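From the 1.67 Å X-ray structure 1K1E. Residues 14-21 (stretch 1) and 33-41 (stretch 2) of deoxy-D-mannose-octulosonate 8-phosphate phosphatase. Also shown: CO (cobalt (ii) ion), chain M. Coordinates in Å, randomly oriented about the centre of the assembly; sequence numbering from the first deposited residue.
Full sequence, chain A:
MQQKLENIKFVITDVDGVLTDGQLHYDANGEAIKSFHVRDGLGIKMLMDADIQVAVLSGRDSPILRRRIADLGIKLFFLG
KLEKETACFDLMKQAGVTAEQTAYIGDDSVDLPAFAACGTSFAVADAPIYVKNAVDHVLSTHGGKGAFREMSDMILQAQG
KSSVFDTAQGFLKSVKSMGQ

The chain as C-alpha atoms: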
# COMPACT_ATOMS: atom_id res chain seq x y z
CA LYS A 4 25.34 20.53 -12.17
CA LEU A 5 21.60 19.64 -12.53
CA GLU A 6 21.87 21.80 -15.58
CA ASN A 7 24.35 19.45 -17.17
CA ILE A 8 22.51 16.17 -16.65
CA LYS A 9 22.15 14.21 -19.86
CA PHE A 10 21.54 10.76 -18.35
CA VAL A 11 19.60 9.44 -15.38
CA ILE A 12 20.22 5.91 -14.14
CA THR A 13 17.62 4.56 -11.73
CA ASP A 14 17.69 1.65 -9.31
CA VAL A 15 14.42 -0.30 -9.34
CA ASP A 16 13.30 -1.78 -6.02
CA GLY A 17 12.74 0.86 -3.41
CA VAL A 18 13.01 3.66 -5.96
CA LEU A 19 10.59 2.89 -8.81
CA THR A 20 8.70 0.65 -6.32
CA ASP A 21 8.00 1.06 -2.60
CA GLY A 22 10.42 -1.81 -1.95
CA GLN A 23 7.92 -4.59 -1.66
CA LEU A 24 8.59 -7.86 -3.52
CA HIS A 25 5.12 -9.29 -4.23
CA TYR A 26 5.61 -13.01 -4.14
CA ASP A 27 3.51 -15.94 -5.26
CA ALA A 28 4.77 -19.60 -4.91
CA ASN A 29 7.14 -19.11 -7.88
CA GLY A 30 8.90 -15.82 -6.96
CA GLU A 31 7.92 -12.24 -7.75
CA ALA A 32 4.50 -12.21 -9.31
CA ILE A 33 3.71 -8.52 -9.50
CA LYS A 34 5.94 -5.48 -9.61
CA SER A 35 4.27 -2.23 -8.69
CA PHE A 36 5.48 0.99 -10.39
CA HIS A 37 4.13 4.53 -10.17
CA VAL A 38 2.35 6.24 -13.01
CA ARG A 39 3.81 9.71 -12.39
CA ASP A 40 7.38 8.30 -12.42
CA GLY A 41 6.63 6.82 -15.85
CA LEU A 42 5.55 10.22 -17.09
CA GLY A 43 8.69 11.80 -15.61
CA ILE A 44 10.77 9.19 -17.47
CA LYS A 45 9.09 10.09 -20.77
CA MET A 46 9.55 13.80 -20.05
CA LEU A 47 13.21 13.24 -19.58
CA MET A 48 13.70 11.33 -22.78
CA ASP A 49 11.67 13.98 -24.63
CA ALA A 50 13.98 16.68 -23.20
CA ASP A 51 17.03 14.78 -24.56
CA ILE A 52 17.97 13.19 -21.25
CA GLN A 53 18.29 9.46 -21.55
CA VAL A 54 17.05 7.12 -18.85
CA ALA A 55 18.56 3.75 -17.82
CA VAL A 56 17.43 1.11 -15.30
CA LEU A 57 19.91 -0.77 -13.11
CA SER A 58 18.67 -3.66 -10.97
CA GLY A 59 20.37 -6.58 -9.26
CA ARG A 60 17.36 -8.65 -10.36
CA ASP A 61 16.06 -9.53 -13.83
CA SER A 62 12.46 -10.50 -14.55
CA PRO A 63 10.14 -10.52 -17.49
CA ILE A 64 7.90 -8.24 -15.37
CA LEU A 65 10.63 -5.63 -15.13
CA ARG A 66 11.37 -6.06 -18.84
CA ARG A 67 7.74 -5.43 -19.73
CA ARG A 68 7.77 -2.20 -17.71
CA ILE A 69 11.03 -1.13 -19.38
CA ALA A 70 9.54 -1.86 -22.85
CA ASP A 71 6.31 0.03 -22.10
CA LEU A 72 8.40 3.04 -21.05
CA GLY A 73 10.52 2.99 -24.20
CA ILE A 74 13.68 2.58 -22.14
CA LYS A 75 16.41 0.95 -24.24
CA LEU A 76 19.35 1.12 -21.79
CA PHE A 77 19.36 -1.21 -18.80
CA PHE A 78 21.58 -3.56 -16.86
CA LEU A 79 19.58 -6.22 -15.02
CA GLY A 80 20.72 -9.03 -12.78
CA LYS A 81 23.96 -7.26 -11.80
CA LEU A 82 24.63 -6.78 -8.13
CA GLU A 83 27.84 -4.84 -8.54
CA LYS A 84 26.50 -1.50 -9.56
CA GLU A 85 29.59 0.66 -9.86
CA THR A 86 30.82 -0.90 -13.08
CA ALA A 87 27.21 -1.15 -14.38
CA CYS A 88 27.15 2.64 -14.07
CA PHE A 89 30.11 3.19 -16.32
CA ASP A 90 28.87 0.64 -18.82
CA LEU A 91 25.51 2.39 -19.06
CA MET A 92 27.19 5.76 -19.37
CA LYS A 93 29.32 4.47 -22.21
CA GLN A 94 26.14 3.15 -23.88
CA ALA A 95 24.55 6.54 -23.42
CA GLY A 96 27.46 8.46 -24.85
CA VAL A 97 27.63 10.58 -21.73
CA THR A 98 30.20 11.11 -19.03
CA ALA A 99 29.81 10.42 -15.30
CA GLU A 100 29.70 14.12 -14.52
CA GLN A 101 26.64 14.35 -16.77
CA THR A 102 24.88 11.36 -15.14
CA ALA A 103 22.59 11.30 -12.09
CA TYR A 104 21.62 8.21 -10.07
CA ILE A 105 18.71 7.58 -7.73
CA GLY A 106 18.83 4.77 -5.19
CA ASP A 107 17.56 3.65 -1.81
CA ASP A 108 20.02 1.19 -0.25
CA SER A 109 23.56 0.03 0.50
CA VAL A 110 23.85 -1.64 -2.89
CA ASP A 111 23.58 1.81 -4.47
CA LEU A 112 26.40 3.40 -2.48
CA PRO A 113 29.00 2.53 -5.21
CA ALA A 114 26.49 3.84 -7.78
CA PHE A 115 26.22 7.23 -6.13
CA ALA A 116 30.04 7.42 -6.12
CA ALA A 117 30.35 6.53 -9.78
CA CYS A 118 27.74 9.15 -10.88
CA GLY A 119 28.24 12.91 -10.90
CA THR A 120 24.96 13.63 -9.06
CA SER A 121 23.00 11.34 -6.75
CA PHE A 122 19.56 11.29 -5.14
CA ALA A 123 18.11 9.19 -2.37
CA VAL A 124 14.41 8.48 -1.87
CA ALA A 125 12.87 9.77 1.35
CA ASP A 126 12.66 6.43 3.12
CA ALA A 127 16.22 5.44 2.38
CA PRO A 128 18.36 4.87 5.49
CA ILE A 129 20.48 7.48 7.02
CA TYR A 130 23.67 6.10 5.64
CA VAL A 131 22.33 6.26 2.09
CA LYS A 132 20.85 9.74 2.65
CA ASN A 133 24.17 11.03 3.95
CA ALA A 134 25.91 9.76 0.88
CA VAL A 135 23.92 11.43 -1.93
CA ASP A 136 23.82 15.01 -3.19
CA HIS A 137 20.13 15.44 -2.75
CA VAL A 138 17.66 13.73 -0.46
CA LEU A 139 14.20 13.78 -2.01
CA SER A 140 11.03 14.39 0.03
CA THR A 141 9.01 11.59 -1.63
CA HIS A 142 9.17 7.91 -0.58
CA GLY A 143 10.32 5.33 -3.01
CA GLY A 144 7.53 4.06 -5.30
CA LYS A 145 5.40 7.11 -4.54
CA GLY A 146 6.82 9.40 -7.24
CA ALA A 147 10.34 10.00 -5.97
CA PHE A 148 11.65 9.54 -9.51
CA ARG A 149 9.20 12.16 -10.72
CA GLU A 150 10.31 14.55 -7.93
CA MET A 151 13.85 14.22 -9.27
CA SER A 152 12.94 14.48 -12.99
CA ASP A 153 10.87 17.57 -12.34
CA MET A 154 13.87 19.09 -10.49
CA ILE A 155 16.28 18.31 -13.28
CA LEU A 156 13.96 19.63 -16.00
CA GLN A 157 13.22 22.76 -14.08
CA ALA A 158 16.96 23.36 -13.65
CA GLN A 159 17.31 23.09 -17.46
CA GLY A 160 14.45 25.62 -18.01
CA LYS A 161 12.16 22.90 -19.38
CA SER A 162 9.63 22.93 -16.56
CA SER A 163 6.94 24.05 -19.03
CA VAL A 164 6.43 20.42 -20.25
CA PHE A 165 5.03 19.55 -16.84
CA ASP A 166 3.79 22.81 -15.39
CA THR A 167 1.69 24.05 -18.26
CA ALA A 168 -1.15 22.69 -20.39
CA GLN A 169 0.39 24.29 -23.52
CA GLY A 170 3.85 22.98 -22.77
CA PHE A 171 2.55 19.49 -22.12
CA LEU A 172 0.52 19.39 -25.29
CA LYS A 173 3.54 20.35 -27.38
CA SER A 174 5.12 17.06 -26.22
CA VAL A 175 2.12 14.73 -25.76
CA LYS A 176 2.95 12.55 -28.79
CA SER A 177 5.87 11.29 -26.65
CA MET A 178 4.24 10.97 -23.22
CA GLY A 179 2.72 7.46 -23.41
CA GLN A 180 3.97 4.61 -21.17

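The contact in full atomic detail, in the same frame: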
# COMPACT_ATOMS: atom_id res chain seq x y z
N ASP A 14 17.81 2.95 -9.95
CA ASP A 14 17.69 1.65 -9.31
C ASP A 14 16.19 1.33 -9.44
O ASP A 14 15.35 2.19 -9.75
CB ASP A 14 18.05 1.76 -7.81
CG ASP A 14 17.63 0.55 -7.02
OD1 ASP A 14 17.79 -0.58 -7.53
OD2 ASP A 14 17.16 0.72 -5.89
N VAL A 15 15.83 0.06 -9.26
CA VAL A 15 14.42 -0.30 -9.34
C VAL A 15 13.69 -0.49 -8.00
O VAL A 15 12.81 0.29 -7.65
CB VAL A 15 14.21 -1.63 -10.18
CG1 VAL A 15 12.77 -2.10 -10.12
CG2 VAL A 15 14.63 -1.35 -11.63
N ASP A 16 14.07 -1.51 -7.25
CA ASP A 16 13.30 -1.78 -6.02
C ASP A 16 13.56 -0.77 -4.97
O ASP A 16 14.69 -0.58 -4.60
CB ASP A 16 13.62 -3.18 -5.52
CG ASP A 16 13.24 -4.24 -6.55
OD1 ASP A 16 12.03 -4.30 -6.87
OD2 ASP A 16 14.14 -4.93 -7.07
N GLY A 17 12.51 -0.11 -4.47
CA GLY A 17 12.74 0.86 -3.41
C GLY A 17 12.82 2.27 -3.96
O GLY A 17 12.76 3.24 -3.18
N VAL A 18 12.95 2.37 -5.30
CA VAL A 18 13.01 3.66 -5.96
C VAL A 18 11.82 3.75 -6.90
O VAL A 18 10.95 4.56 -6.69
CB VAL A 18 14.34 3.84 -6.71
CG1 VAL A 18 14.33 5.12 -7.52
CG2 VAL A 18 15.46 3.96 -5.65
N LEU A 19 11.76 2.87 -7.90
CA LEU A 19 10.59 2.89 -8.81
C LEU A 19 9.42 2.12 -8.18
O LEU A 19 8.31 2.17 -8.69
CB LEU A 19 10.94 2.25 -10.14
CG LEU A 19 12.04 3.02 -10.90
CD1 LEU A 19 12.20 2.25 -12.28
CD2 LEU A 19 11.53 4.49 -11.17
N THR A 20 9.68 1.41 -7.10
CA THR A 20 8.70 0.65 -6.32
C THR A 20 8.84 1.09 -4.83
O THR A 20 9.81 1.79 -4.47
CB THR A 20 8.95 -0.86 -6.36
OG1 THR A 20 10.02 -1.19 -5.48
CG2 THR A 20 9.24 -1.36 -7.80
N ASP A 21 7.90 0.68 -3.97
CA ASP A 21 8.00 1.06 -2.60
C ASP A 21 8.88 0.05 -1.85
O ASP A 21 8.94 0.06 -0.62
CB ASP A 21 6.61 1.12 -1.96
CG ASP A 21 5.91 -0.22 -1.94
OD1 ASP A 21 6.44 -1.23 -2.47
OD2 ASP A 21 4.81 -0.28 -1.39
N ILE A 33 4.20 -9.84 -9.15
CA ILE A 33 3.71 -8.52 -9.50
C ILE A 33 4.82 -7.56 -9.08
O ILE A 33 5.51 -7.80 -8.07
CB ILE A 33 2.44 -8.14 -8.65
CG1 ILE A 33 1.21 -8.93 -9.10
CG2 ILE A 33 2.10 -6.61 -8.79
CD1 ILE A 33 0.14 -8.88 -8.07
N LYS A 34 5.07 -6.59 -9.94
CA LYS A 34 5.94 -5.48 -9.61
C LYS A 34 5.08 -4.24 -9.70
O LYS A 34 4.38 -4.03 -10.69
CB LYS A 34 7.16 -5.37 -10.52
CG LYS A 34 8.08 -6.55 -10.29
CD LYS A 34 9.46 -6.32 -10.95
CE LYS A 34 10.25 -5.30 -10.10
NZ LYS A 34 10.58 -5.79 -8.66
N SER A 35 5.16 -3.36 -8.70
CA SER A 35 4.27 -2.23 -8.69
C SER A 35 5.02 -0.92 -8.92
O SER A 35 5.76 -0.49 -8.04
CB SER A 35 3.55 -2.22 -7.34
OG SER A 35 2.88 -3.48 -7.15
N PHE A 36 4.76 -0.27 -10.05
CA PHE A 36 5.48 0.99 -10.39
C PHE A 36 4.56 2.16 -10.13
O PHE A 36 3.45 1.96 -9.62
CB PHE A 36 5.89 0.92 -11.86
CG PHE A 36 6.80 -0.22 -12.13
CD1 PHE A 36 6.31 -1.43 -12.65
CD2 PHE A 36 8.16 -0.13 -11.80
CE1 PHE A 36 7.17 -2.53 -12.84
CE2 PHE A 36 9.01 -1.25 -12.00
CZ PHE A 36 8.51 -2.43 -12.50
N HIS A 37 5.00 3.38 -10.44
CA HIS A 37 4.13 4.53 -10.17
C HIS A 37 3.92 5.28 -11.46
O HIS A 37 4.89 5.58 -12.18
CB HIS A 37 4.74 5.41 -9.07
CG HIS A 37 3.82 6.49 -8.62
ND1 HIS A 37 3.20 6.49 -7.39
CD2 HIS A 37 3.37 7.59 -9.28
CE1 HIS A 37 2.41 7.56 -7.30
NE2 HIS A 37 2.50 8.24 -8.43
N VAL A 38 2.67 5.59 -11.73
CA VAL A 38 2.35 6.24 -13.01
C VAL A 38 3.06 7.59 -13.21
O VAL A 38 3.46 7.89 -14.33
CB VAL A 38 0.85 6.42 -13.13
CG1 VAL A 38 0.36 7.48 -12.10
CG2 VAL A 38 0.46 6.74 -14.56
N ARG A 39 3.19 8.41 -12.15
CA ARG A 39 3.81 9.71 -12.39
C ARG A 39 5.35 9.58 -12.62
O ARG A 39 5.96 10.45 -13.27
CB ARG A 39 3.49 10.69 -11.29
CG ARG A 39 1.94 10.83 -11.06
CD ARG A 39 1.52 12.09 -10.24
NE ARG A 39 1.84 11.90 -8.83
CZ ARG A 39 1.03 11.28 -7.96
NH1 ARG A 39 -0.16 10.77 -8.31
NH2 ARG A 39 1.40 11.20 -6.71
N ASP A 40 5.98 8.54 -12.08
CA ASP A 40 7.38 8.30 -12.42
C ASP A 40 7.49 8.01 -13.97
O ASP A 40 8.43 8.45 -14.66
CB ASP A 40 7.91 7.05 -11.72
CG ASP A 40 8.19 7.28 -10.20
OD1 ASP A 40 8.39 8.44 -9.82
OD2 ASP A 40 8.27 6.32 -9.42
N GLY A 41 6.59 7.18 -14.45
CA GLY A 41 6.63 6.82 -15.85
C GLY A 41 6.48 8.07 -16.68
O GLY A 41 7.13 8.19 -17.70
CO CO M . 16.83 -0.52 -4.30
O HOH W 1 16.83 -2.16 -5.73
O HOH W 2 13.82 -5.43 -9.78
O HOH W 3 9.27 6.81 -7.22
O HOH W 4 7.85 3.80 -10.78
O HOH W 5 5.45 0.09 -5.35
O HOH W 6 16.21 -1.65 -2.65
O HOH W 7 18.93 -0.81 -4.04

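Water does much of the joining here: although a strand runs beside a metal-binding loop, no direct backbone hydrogen bond crosses between them; two ordered waters lie between backbone donors and acceptors, and a third ties a loop carbonyl to a side chain. Water 4 is the most economical. It donates to Leu 19 O (2.7 Å) and to Asp 40 OD2 (2.9 Å) and accepts from His 37 N (2.9 Å), so one molecule satisfies the loop, the end of the strand and the first turn of the helix, which His 37 precedes as N-cap. Water 3 links Val 18 O (2.9 Å) to Asp 40 OD2 (2.5 Å), donating to both. Asp 40, m at chi1 with its CA-to-CB bond toward the loop, suits this place because a carboxylate oxygen can accept from two waters at once. Farther along, water 5 accepts from Asp 21 N (2.9 Å) and donates to Ser 35 O (2.8 Å).

Where the backbones come nearest, at Thr 20 and Phe 36, weaker CA-H...O contacts replace conventional bonds: Phe 36 CA lies 3.5 Å from Leu 19 O, and Thr 20 CA lies 3.6 Å from Ser 35 O.

The single direct hydrogen bond across the contact is also its salt bridge, from Lys 34 NZ to Asp 16 OD1 at 2.7 Å. The CA-to-CB bonds of both residues point sideways, yet their ends converge; the lysine does so through an m, t, p, p chain that passes Val 15, with Lys 34 CE 4.1 Å from Val 15 CG1. Burial makes charge pairing valuable, and water 2 adds a bond to Asp 16 OD2 (2.8 Å) and a weak one from Lys 34 NZ (3.4 Å). Asp 16 has a second role through its backbone: its O binds cobalt at 2.2 Å, beside Asp 14 OD2 at 2.0 Å, so the bridge grips a residue of the metal site.

The contact buries 335 Å², both sides summed, and Phe 36 supplies the apolar part. Its ring, reached through an m rotamer, meets Val 15 CG1 at its edge (4.3 Å from Phe 36 CE2), while Leu 19 CB, of the most covered residue, packs 4.0 Å from Phe 36 CD2. Val 15, Leu 19 and Phe 36 suit a buried place where carbon packs on carbon. Thr 20 CG2 approaches Ser 35 O to 3.6 Å, leaving Thr 20 OG1 to accept from Gly 17 N at 2.9 Å. Val 15 O holds the loop's shape, accepting from Val 18 N (3.1 Å) and Leu 19 N (2.8 Å). Gly 17 fits its backbone angles: a CB there would jam against the preceding carbonyl and crowd the cobalt.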